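Local coordinates for protein probable uracil-DNA glycosylase (Acanthamoeba polyphaga mimivirus, PDB 5X55) that is probably a uracil-DNA glycosylase, a member of the uracil-DNA glycosylase superfamily with a four-stranded parallel sheet at its core, at residues F111-C121 / L158-E169; F172-P180 / W246-I254. One frame throughout, in Å; residues are numbered along the deposited sequence.

Contact 1. Residues F111-C121 / L158-E169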
loop_
_atom_site.group_PDB
_atom_site.type_symbol
_atom_site.label_atom_id
_atom_site.label_comp_id
_atom_site.label_asym_id
_atom_site.label_seq_id
_atom_site.Cartn_x
_atom_site.Cartn_y
_atom_site.Cartn_z
ATOM N N PHE A 111 16.119 -5.969 10.175
ATOM C CA PHE A 111 15.977 -4.556 9.876
ATOM C C PHE A 111 16.113 -3.738 11.150
ATOM O O PHE A 111 15.659 -4.144 12.219
ATOM C CB PHE A 111 14.636 -4.308 9.189
ATOM C CG PHE A 111 14.451 -5.158 7.978
ATOM C CD1 PHE A 111 14.953 -4.754 6.755
ATOM C CD2 PHE A 111 13.840 -6.401 8.072
ATOM C CE1 PHE A 111 14.814 -5.558 5.641
ATOM C CE2 PHE A 111 13.704 -7.199 6.959
ATOM C CZ PHE A 111 14.191 -6.775 5.744
ATOM N N LYS A 112 16.777 -2.594 11.035
ATOM C CA LYS A 112 16.916 -1.700 12.171
ATOM C C LYS A 112 15.625 -0.919 12.410
ATOM O O LYS A 112 14.896 -0.578 11.472
ATOM C CB LYS A 112 18.069 -0.730 11.926
ATOM C CG LYS A 112 19.433 -1.382 11.843
ATOM C CD LYS A 112 20.308 -0.691 10.792
ATOM C CE LYS A 112 20.493 0.798 11.081
ATOM N NZ LYS A 112 21.119 1.541 9.922
ATOM N N SER A 113 15.364 -0.595 13.677
ATOM C CA SER A 113 14.239 0.266 14.013
ATOM C C SER A 113 14.574 1.723 13.704
ATOM O O SER A 113 15.694 2.071 13.338
ATOM C CB SER A 113 13.845 0.104 15.486
ATOM O OG SER A 113 14.816 0.679 16.352
ATOM N N TRP A 114 13.581 2.595 13.878
ATOM C CA TRP A 114 13.786 4.014 13.612
ATOM C C TRP A 114 14.892 4.603 14.481
ATOM O O TRP A 114 15.777 5.308 13.978
ATOM C CB TRP A 114 12.478 4.769 13.803
ATOM C CG TRP A 114 11.561 4.548 12.647
ATOM C CD1 TRP A 114 10.808 3.430 12.398
ATOM C CD2 TRP A 114 11.325 5.443 11.559
ATOM N NE1 TRP A 114 10.116 3.580 11.223
ATOM C CE2 TRP A 114 10.401 4.812 10.693
ATOM C CE3 TRP A 114 11.794 6.723 11.234
ATOM C CZ2 TRP A 114 9.942 5.414 9.519
ATOM C CZ3 TRP A 114 11.333 7.325 10.068
ATOM C CH2 TRP A 114 10.414 6.662 9.221
ATOM N N ILE A 115 14.863 4.326 15.790
ATOM C CA ILE A 115 15.873 4.906 16.672
ATOM C C ILE A 115 17.263 4.317 16.406
ATOM O O ILE A 115 18.274 4.943 16.746
ATOM C CB ILE A 115 15.444 4.756 18.153
ATOM C CG1 ILE A 115 16.308 5.639 19.054
ATOM C CG2 ILE A 115 15.492 3.308 18.613
ATOM C CD1 ILE A 115 16.266 7.122 18.679
ATOM N N GLU A 116 17.352 3.151 15.764
ATOM C CA GLU A 116 18.660 2.631 15.370
ATOM C C GLU A 116 19.189 3.305 14.101
ATOM O O GLU A 116 20.378 3.645 14.042
ATOM C CB GLU A 116 18.587 1.112 15.205
ATOM C CG GLU A 116 17.935 0.444 16.414
ATOM C CD GLU A 116 17.961 -1.080 16.376
ATOM O OE1 GLU A 116 18.216 -1.703 17.429
ATOM O OE2 GLU A 116 17.719 -1.661 15.302
ATOM N N CYS A 117 18.327 3.522 13.086
ATOM C CA CYS A 117 18.742 4.213 11.858
ATOM C C CYS A 117 19.027 5.685 12.091
ATOM O O CYS A 117 19.806 6.285 11.344
ATOM C CB CYS A 117 17.671 4.127 10.764
ATOM S SG CYS A 117 17.304 2.484 10.206
ATOM N N PHE A 118 18.357 6.302 13.053
ATOM C CA PHE A 118 18.512 7.728 13.322
ATOM C C PHE A 118 18.722 7.913 14.816
ATOM O O PHE A 118 17.828 8.388 15.522
ATOM C CB PHE A 118 17.308 8.539 12.841
ATOM C CG PHE A 118 16.964 8.332 11.386
ATOM C CD1 PHE A 118 17.746 8.892 10.387
ATOM C CD2 PHE A 118 15.843 7.591 11.022
ATOM C CE1 PHE A 118 17.428 8.712 9.053
ATOM C CE2 PHE A 118 15.513 7.411 9.695
ATOM C CZ PHE A 118 16.309 7.974 8.703
ATOM N N PRO A 119 19.910 7.564 15.324
ATOM C CA PRO A 119 20.133 7.624 16.777
ATOM C C PRO A 119 19.840 8.986 17.372
ATOM O O PRO A 119 19.408 9.070 18.530
ATOM C CB PRO A 119 21.619 7.259 16.924
ATOM C CG PRO A 119 21.986 6.579 15.667
ATOM C CD PRO A 119 21.125 7.171 14.592
ATOM N N ASP A 120 20.038 10.056 16.603
ATOM C CA ASP A 120 19.848 11.419 17.070
ATOM C C ASP A 120 18.605 12.064 16.466
ATOM O O ASP A 120 18.492 13.294 16.443
ATOM C CB ASP A 120 21.108 12.235 16.773
ATOM C CG ASP A 120 22.362 11.622 17.415
ATOM O OD1 ASP A 120 22.370 11.411 18.653
ATOM O OD2 ASP A 120 23.326 11.314 16.680
ATOM N N CYS A 121 17.675 11.242 15.970
ATOM C CA CYS A 121 16.356 11.671 15.500
ATOM C C CYS A 121 16.445 12.586 14.286
ATOM O O CYS A 121 15.564 13.403 14.047
ATOM C CB CYS A 121 15.560 12.331 16.626
ATOM S SG CYS A 121 15.565 11.285 18.108
ATOM N N LEU A 158 10.266 10.318 17.070
ATOM C CA LEU A 158 11.468 9.636 17.553
ATOM C C LEU A 158 11.977 10.219 18.863
ATOM O O LEU A 158 12.525 9.479 19.695
ATOM C CB LEU A 158 12.584 9.698 16.517
ATOM C CG LEU A 158 12.723 8.399 15.745
ATOM C CD1 LEU A 158 11.554 8.308 14.781
ATOM C CD2 LEU A 158 14.077 8.307 15.027
ATOM N N GLU A 159 11.831 11.542 19.055
ATOM C CA GLU A 159 12.250 12.165 20.311
ATOM C C GLU A 159 11.435 11.661 21.497
ATOM O O GLU A 159 11.973 11.532 22.603
ATOM C CB GLU A 159 12.186 13.689 20.207
ATOM C CG GLU A 159 13.511 14.334 19.791
ATOM C CD GLU A 159 14.575 14.246 20.882
ATOM O OE1 GLU A 159 15.376 13.286 20.873
ATOM O OE2 GLU A 159 14.599 15.139 21.761
ATOM N N LYS A 160 10.158 11.350 21.291
ATOM C CA LYS A 160 9.343 10.747 22.337
ATOM C C LYS A 160 9.488 9.235 22.413
ATOM O O LYS A 160 8.735 8.601 23.157
ATOM C CB LYS A 160 7.873 11.103 22.139
ATOM C CG LYS A 160 7.646 12.580 21.961
ATOM C CD LYS A 160 6.186 12.893 21.755
ATOM C CE LYS A 160 5.911 14.369 22.023
ATOM N NZ LYS A 160 4.447 14.673 22.012
ATOM N N ARG A 161 10.411 8.649 21.646
ATOM C CA ARG A 161 10.694 7.210 21.684
ATOM C C ARG A 161 9.498 6.353 21.261
ATOM O O ARG A 161 9.346 5.224 21.738
ATOM C CB ARG A 161 11.183 6.780 23.068
ATOM C CG ARG A 161 12.438 7.489 23.540
ATOM C CD ARG A 161 13.675 7.089 22.737
ATOM N NE ARG A 161 14.626 8.172 22.552
ATOM C CZ ARG A 161 15.937 8.048 22.367
ATOM N NH1 ARG A 161 16.475 6.840 22.319
ATOM N NH2 ARG A 161 16.695 9.118 22.205
ATOM N N GLN A 162 8.652 6.845 20.351
ATOM C CA GLN A 162 7.555 6.032 19.825
ATOM C C GLN A 162 8.080 4.990 18.849
ATOM O O GLN A 162 8.957 5.280 18.030
ATOM C CB GLN A 162 6.529 6.914 19.126
ATOM C CG GLN A 162 5.878 7.917 20.054
ATOM C CD GLN A 162 4.899 8.814 19.333
ATOM O OE1 GLN A 162 4.836 8.823 18.101
ATOM N NE2 GLN A 162 4.119 9.576 20.104
ATOM N N ARG A 163 7.512 3.779 18.908
ATOM C CA ARG A 163 7.950 2.669 18.052
ATOM C C ARG A 163 7.201 2.725 16.723
ATOM O O ARG A 163 6.225 2.009 16.481
ATOM C CB ARG A 163 7.732 1.330 18.750
ATOM C CG ARG A 163 7.963 1.389 20.234
ATOM C CD ARG A 163 8.141 0.075 20.842
ATOM N NE ARG A 163 9.532 -0.316 20.832
ATOM C CZ ARG A 163 10.028 -1.500 20.548
ATOM N NH1 ARG A 163 9.225 -2.468 20.253
ATOM N NH2 ARG A 163 11.333 -1.661 20.562
ATOM N N ILE A 164 7.689 3.590 15.842
ATOM C CA ILE A 164 7.108 3.726 14.516
ATOM C C ILE A 164 7.291 2.436 13.731
ATOM O O ILE A 164 8.354 1.810 13.781
ATOM C CB ILE A 164 7.759 4.913 13.801
ATOM C CG1 ILE A 164 7.518 6.191 14.616
ATOM C CG2 ILE A 164 7.274 4.989 12.364
ATOM C CD1 ILE A 164 8.121 7.445 13.997
ATOM N N VAL A 165 6.234 2.012 13.041
ATOM C CA VAL A 165 6.250 0.869 12.130
ATOM C C VAL A 165 5.660 1.353 10.809
ATOM O O VAL A 165 4.850 2.295 10.809
ATOM C CB VAL A 165 5.472 -0.331 12.695
ATOM C CG1 VAL A 165 6.109 -0.828 13.991
ATOM C CG2 VAL A 165 3.974 0.025 12.903
ATOM N N PRO A 166 6.075 0.806 9.656
ATOM C CA PRO A 166 7.161 -0.172 9.515
ATOM C C PRO A 166 8.531 0.464 9.759
ATOM O O PRO A 166 8.606 1.691 9.808
ATOM C CB PRO A 166 7.028 -0.630 8.060
ATOM C CG PRO A 166 6.503 0.595 7.356
ATOM C CD PRO A 166 5.512 1.191 8.346
ATOM N N TYR A 167 9.576 -0.361 9.908
ATOM C CA TYR A 167 10.932 0.136 10.095
ATOM C C TYR A 167 11.396 0.877 8.843
ATOM O O TYR A 167 10.863 0.664 7.748
ATOM C CB TYR A 167 11.874 -1.017 10.431
ATOM C CG TYR A 167 11.670 -1.575 11.832
ATOM C CD1 TYR A 167 10.818 -0.948 12.734
ATOM C CD2 TYR A 167 12.337 -2.719 12.254
ATOM C CE1 TYR A 167 10.637 -1.442 13.995
ATOM C CE2 TYR A 167 12.158 -3.225 13.525
ATOM C CZ TYR A 167 11.303 -2.582 14.389
ATOM O OH TYR A 167 11.105 -3.073 15.651
ATOM N N PRO A 168 12.371 1.783 8.989
ATOM C CA PRO A 168 12.644 2.725 7.895
ATOM C C PRO A 168 13.214 2.069 6.646
ATOM O O PRO A 168 12.969 2.565 5.545
ATOM C CB PRO A 168 13.619 3.737 8.523
ATOM C CG PRO A 168 14.049 3.167 9.789
ATOM C CD PRO A 168 13.092 2.134 10.227
ATOM N N GLU A 169 13.941 0.961 6.766
ATOM C CA GLU A 169 14.383 0.297 5.551
ATOM C C GLU A 169 13.232 -0.373 4.816
ATOM O O GLU A 169 13.414 -0.781 3.663
ATOM C CB GLU A 169 15.466 -0.738 5.866
ATOM C CG GLU A 169 16.710 -0.160 6.556
ATOM C CD GLU A 169 17.748 -1.235 6.892
ATOM O OE1 GLU A 169 18.584 -1.552 6.004
ATOM O OE2 GLU A 169 17.713 -1.777 8.027
HETATM O O HOH W 1 15.031 -0.633 9.010
HETATM O O HOH W 2 10.861 1.879 15.329
#

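Contact 2. Residues F172-P180 / W246-I254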
loop_
_atom_site.group_PDB
_atom_site.type_symbol
_atom_site.label_atom_id
_atom_site.label_comp_id
_atom_site.label_asym_id
_atom_site.label_seq_id
_atom_site.Cartn_x
_atom_site.Cartn_y
_atom_site.Cartn_z
ATOM N N PHE A 172 9.487 2.552 2.357
ATOM C CA PHE A 172 9.133 2.792 0.966
ATOM C C PHE A 172 9.267 1.512 0.138
ATOM O O PHE A 172 9.609 1.562 -1.046
ATOM C CB PHE A 172 9.999 3.911 0.386
ATOM C CG PHE A 172 9.722 5.282 0.960
ATOM C CD1 PHE A 172 8.424 5.748 1.110
ATOM C CD2 PHE A 172 10.778 6.119 1.331
ATOM C CE1 PHE A 172 8.170 7.038 1.635
ATOM C CE2 PHE A 172 10.543 7.396 1.854
ATOM C CZ PHE A 172 9.222 7.859 1.999
ATOM N N ASN A 173 8.987 0.371 0.773
ATOM C CA ASN A 173 9.250 -0.952 0.206
ATOM C C ASN A 173 8.677 -1.115 -1.199
ATOM O O ASN A 173 9.375 -1.559 -2.125
ATOM C CB ASN A 173 8.664 -2.013 1.138
ATOM C CG ASN A 173 9.492 -3.266 1.190
ATOM O OD1 ASN A 173 10.593 -3.334 0.637
ATOM N ND2 ASN A 173 8.979 -4.269 1.882
ATOM N N THR A 174 7.393 -0.798 -1.372
ATOM C CA THR A 174 6.766 -0.998 -2.676
ATOM C C THR A 174 7.421 -0.137 -3.747
ATOM O O THR A 174 7.587 -0.582 -4.888
ATOM C CB THR A 174 5.271 -0.715 -2.599
ATOM O OG1 THR A 174 4.710 -1.492 -1.536
ATOM C CG2 THR A 174 4.601 -1.139 -3.896
ATOM N N MET A 175 7.817 1.088 -3.398
ATOM C CA MET A 175 8.514 1.953 -4.355
ATOM C C MET A 175 9.918 1.451 -4.642
ATOM O O MET A 175 10.420 1.617 -5.756
ATOM C CB MET A 175 8.571 3.397 -3.836
ATOM C CG MET A 175 7.173 4.045 -3.724
ATOM S SD MET A 175 7.032 5.442 -2.594
ATOM C CE MET A 175 7.998 6.672 -3.475
ATOM N N ASN A 176 10.571 0.844 -3.654
ATOM C CA ASN A 176 11.900 0.309 -3.900
ATOM C C ASN A 176 11.843 -0.929 -4.780
ATOM O O ASN A 176 12.792 -1.196 -5.526
ATOM C CB ASN A 176 12.604 0.035 -2.571
ATOM C CG ASN A 176 13.028 1.330 -1.877
ATOM O OD1 ASN A 176 13.451 2.272 -2.546
ATOM N ND2 ASN A 176 12.891 1.391 -0.549
ATOM N N VAL A 177 10.740 -1.680 -4.735
ATOM C CA VAL A 177 10.589 -2.772 -5.693
ATOM C C VAL A 177 10.208 -2.238 -7.070
ATOM O O VAL A 177 10.749 -2.682 -8.078
ATOM C CB VAL A 177 9.562 -3.811 -5.206
ATOM C CG1 VAL A 177 9.348 -4.851 -6.294
ATOM C CG2 VAL A 177 10.016 -4.475 -3.933
ATOM N N LEU A 178 9.282 -1.282 -7.148
ATOM C CA LEU A 178 8.653 -0.915 -8.423
ATOM C C LEU A 178 8.957 0.505 -8.843
ATOM O O LEU A 178 8.410 1.451 -8.240
ATOM C CB LEU A 178 7.142 -1.069 -8.339
ATOM C CG LEU A 178 6.520 -2.412 -8.656
ATOM C CD1 LEU A 178 4.995 -2.254 -8.588
ATOM C CD2 LEU A 178 7.003 -2.841 -10.028
ATOM N N PRO A 179 9.759 0.725 -9.879
ATOM C CA PRO A 179 9.821 2.057 -10.471
ATOM C C PRO A 179 8.463 2.463 -10.986
ATOM O O PRO A 179 7.630 1.607 -11.357
ATOM C CB PRO A 179 10.847 1.893 -11.604
ATOM C CG PRO A 179 10.931 0.439 -11.852
ATOM C CD PRO A 179 10.659 -0.228 -10.551
ATOM N N PRO A 180 8.161 3.768 -11.009
ATOM C CA PRO A 180 6.807 4.203 -11.406
ATOM C C PRO A 180 6.398 3.722 -12.788
ATOM O O PRO A 180 5.222 3.400 -13.006
ATOM C CB PRO A 180 6.886 5.736 -11.341
ATOM C CG PRO A 180 8.333 6.076 -11.311
ATOM C CD PRO A 180 9.072 4.893 -10.739
ATOM N N TRP A 246 3.072 -10.550 -6.182
ATOM C CA TRP A 246 2.228 -9.590 -6.882
ATOM C C TRP A 246 2.957 -8.279 -7.100
ATOM O O TRP A 246 2.819 -7.649 -8.157
ATOM C CB TRP A 246 0.939 -9.331 -6.093
ATOM C CG TRP A 246 0.110 -10.529 -5.844
ATOM C CD1 TRP A 246 0.299 -11.791 -6.352
ATOM C CD2 TRP A 246 -1.047 -10.599 -5.012
ATOM N NE1 TRP A 246 -0.671 -12.631 -5.886
ATOM C CE2 TRP A 246 -1.512 -11.925 -5.056
ATOM C CE3 TRP A 246 -1.737 -9.661 -4.231
ATOM C CZ2 TRP A 246 -2.624 -12.346 -4.337
ATOM C CZ3 TRP A 246 -2.850 -10.072 -3.524
ATOM C CH2 TRP A 246 -3.282 -11.407 -3.578
ATOM N N ILE A 247 3.704 -7.834 -6.094
ATOM C CA ILE A 247 4.335 -6.526 -6.170
ATOM C C ILE A 247 5.443 -6.541 -7.201
ATOM O O ILE A 247 5.587 -5.592 -7.983
ATOM C CB ILE A 247 4.837 -6.110 -4.779
ATOM C CG1 ILE A 247 3.647 -5.977 -3.820
ATOM C CG2 ILE A 247 5.691 -4.815 -4.835
ATOM C CD1 ILE A 247 4.073 -6.026 -2.379
ATOM N N LEU A 248 6.217 -7.633 -7.253
ATOM C CA LEU A 248 7.287 -7.740 -8.246
ATOM C C LEU A 248 6.752 -7.671 -9.672
ATOM O O LEU A 248 7.482 -7.264 -10.583
ATOM C CB LEU A 248 8.060 -9.034 -8.035
ATOM C CG LEU A 248 8.988 -9.018 -6.823
ATOM C CD1 LEU A 248 9.190 -10.424 -6.259
ATOM C CD2 LEU A 248 10.333 -8.370 -7.191
ATOM N N GLN A 249 5.487 -8.052 -9.883
ATOM C CA GLN A 249 4.850 -8.048 -11.196
ATOM C C GLN A 249 4.075 -6.767 -11.479
ATOM O O GLN A 249 3.287 -6.728 -12.431
ATOM C CB GLN A 249 3.916 -9.254 -11.343
ATOM C CG GLN A 249 4.615 -10.636 -11.239
ATOM C CD GLN A 249 3.621 -11.781 -11.258
ATOM O OE1 GLN A 249 3.048 -12.113 -12.299
ATOM N NE2 GLN A 249 3.370 -12.359 -10.090
ATOM N N GLY A 250 4.269 -5.723 -10.683
ATOM C CA GLY A 250 3.671 -4.439 -10.965
ATOM C C GLY A 250 2.429 -4.085 -10.172
ATOM O O GLY A 250 1.743 -3.128 -10.543
ATOM N N THR A 251 2.124 -4.802 -9.091
ATOM C CA THR A 251 1.026 -4.426 -8.209
ATOM C C THR A 251 1.568 -3.463 -7.148
ATOM O O THR A 251 2.297 -3.873 -6.236
ATOM C CB THR A 251 0.375 -5.655 -7.576
ATOM O OG1 THR A 251 0.250 -6.688 -8.562
ATOM C CG2 THR A 251 -1.025 -5.294 -7.079
ATOM N N PHE A 252 1.198 -2.186 -7.260
ATOM C CA PHE A 252 1.727 -1.120 -6.399
ATOM C C PHE A 252 0.835 -1.010 -5.165
ATOM O O PHE A 252 -0.141 -0.262 -5.135
ATOM C CB PHE A 252 1.784 0.193 -7.174
ATOM C CG PHE A 252 2.508 1.319 -6.470
ATOM C CD1 PHE A 252 3.888 1.291 -6.312
ATOM C CD2 PHE A 252 1.815 2.439 -6.034
ATOM C CE1 PHE A 252 4.564 2.339 -5.705
ATOM C CE2 PHE A 252 2.487 3.498 -5.420
ATOM C CZ PHE A 252 3.871 3.443 -5.254
ATOM N N MET A 253 1.180 -1.757 -4.133
ATOM C CA MET A 253 0.336 -1.904 -2.951
ATOM C C MET A 253 0.950 -1.069 -1.843
ATOM O O MET A 253 1.886 -1.507 -1.177
ATOM C CB MET A 253 0.224 -3.369 -2.537
ATOM C CG MET A 253 -0.187 -4.320 -3.668
ATOM S SD MET A 253 -0.415 -6.017 -3.066
ATOM C CE MET A 253 -1.900 -5.769 -2.071
ATOM N N ILE A 254 0.406 0.129 -1.634
ATOM C CA ILE A 254 0.875 1.038 -0.598
ATOM C C ILE A 254 -0.277 1.367 0.350
ATOM O O ILE A 254 -1.455 1.212 0.021
ATOM C CB ILE A 254 1.451 2.337 -1.196
ATOM C CG1 ILE A 254 0.380 3.038 -2.033
ATOM C CG2 ILE A 254 2.677 2.059 -2.034
ATOM C CD1 ILE A 254 0.692 4.477 -2.343
#

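Contact 1. Residues F111-C121 / L158-E169
W114 turns its indole in beside its backbone N (chi1 -76°), a rotation that slides the ring between I164 and P168, while the extended chain of E169 (chi2 178°) carries its carboxylate back to the K112 amide. Over one face of the five-membered ring lies the CG2 methyl of I164, 3.7 Å from the centroid; over the opposite face comes P168 CD, 3.5 Å from it, both as CH-pi contacts. At its edge W114 NE1 gives an almost straight hydrogen bond (2.8 Å, 169°) to P166 O, close to the ring plane. L158 crosses this unit, its CD1 3.8 Å from W114 CB and its CD2 on the carbonyls of W114 and F118. P168 CG also meets C117 SG at 3.4 Å. S113 sets its CA over the centre of the Y167 ring, 3.7 Å away. On the solvent side, I115 CD1 lies over a face of the R161 guanidinium. K112 N reaches E169 OE2 at 3.3 Å, and a water bonds to E169 N and to that same oxygen; R96 takes E169 OE1 in a salt bridge. Helix 114-117 and its flanking loops pack on the Schellman-capped end of helix 146-159 and the loop after strand 164-165. The indole is thus fixed in tilt by its two covered faces and in rotation by its N-H, and the carboxylate, gripped at both oxygens, probably stays ionised.

Contact 2. Residues F172-P180 / W246-I254
T174 drives the tight part of this contact: its OG1 donates a hydrogen bond to M253 O (2.8 Å) from above the carbonyl plane, and its CG2, anti to the backbone N, presses on F252 CD1 at 3.5 Å. G206 O is a second acceptor for this hydroxyl, so the two carbonyls share or compete for its single proton. T174 CB also meets I254 CG2, a methyl that lies over one face of the F252 ring. M175 CG comes in at the edge of that ring, 3.7 Å from its CZ, and L178 CD1 is near the ring plane as well. Past the helix end, the branched tip of L178 lies against the bend after helix 244-248, with CG 3.4 Å from I247 O and CD1 3.5 Å from G250 CA. That bend is a Schellman motif with G250 at C-prime, and W246 O accepts from both T251 N and T251 OG1 there. The looser side is V177: its CG1 touches I247 CG2 at 3.9 Å and L248 CD2 at 3.8 Å, a contact chiefly of methyl groups, and L248 is exposed to solvent. Helix 173-177 runs nearly antiparallel to strand 251-254 (159° between axes). It packs on strand 251-255, an outermost strand of the parallel sheet whose neighbour there is strand 185-189, with I102 of helix 98-102 against V177 and I247, and L283 of helix 273-286 against F252.

From the modelled N terminus the chain passes helix 98-102 and enters contact 1, which closes a loop of 36 residues that includes helix 135-142 and most of helix 146-159. After two intervening residues the chain enters contact 2, which spans a further 65 residues, among them strand 185-189 and helix 219-230. The two closures follow one another in series, neither nesting nor crossing, and their centres lie 23 Å apart. Contact 1 sits toward the periphery, tying the N-terminal region to the end of helix 146-159 and to strand 164-165, which pairs with strand 260-261 just beyond contact 2. Contact 2, nearer the middle, joins helix 173-177 to the central parallel sheet.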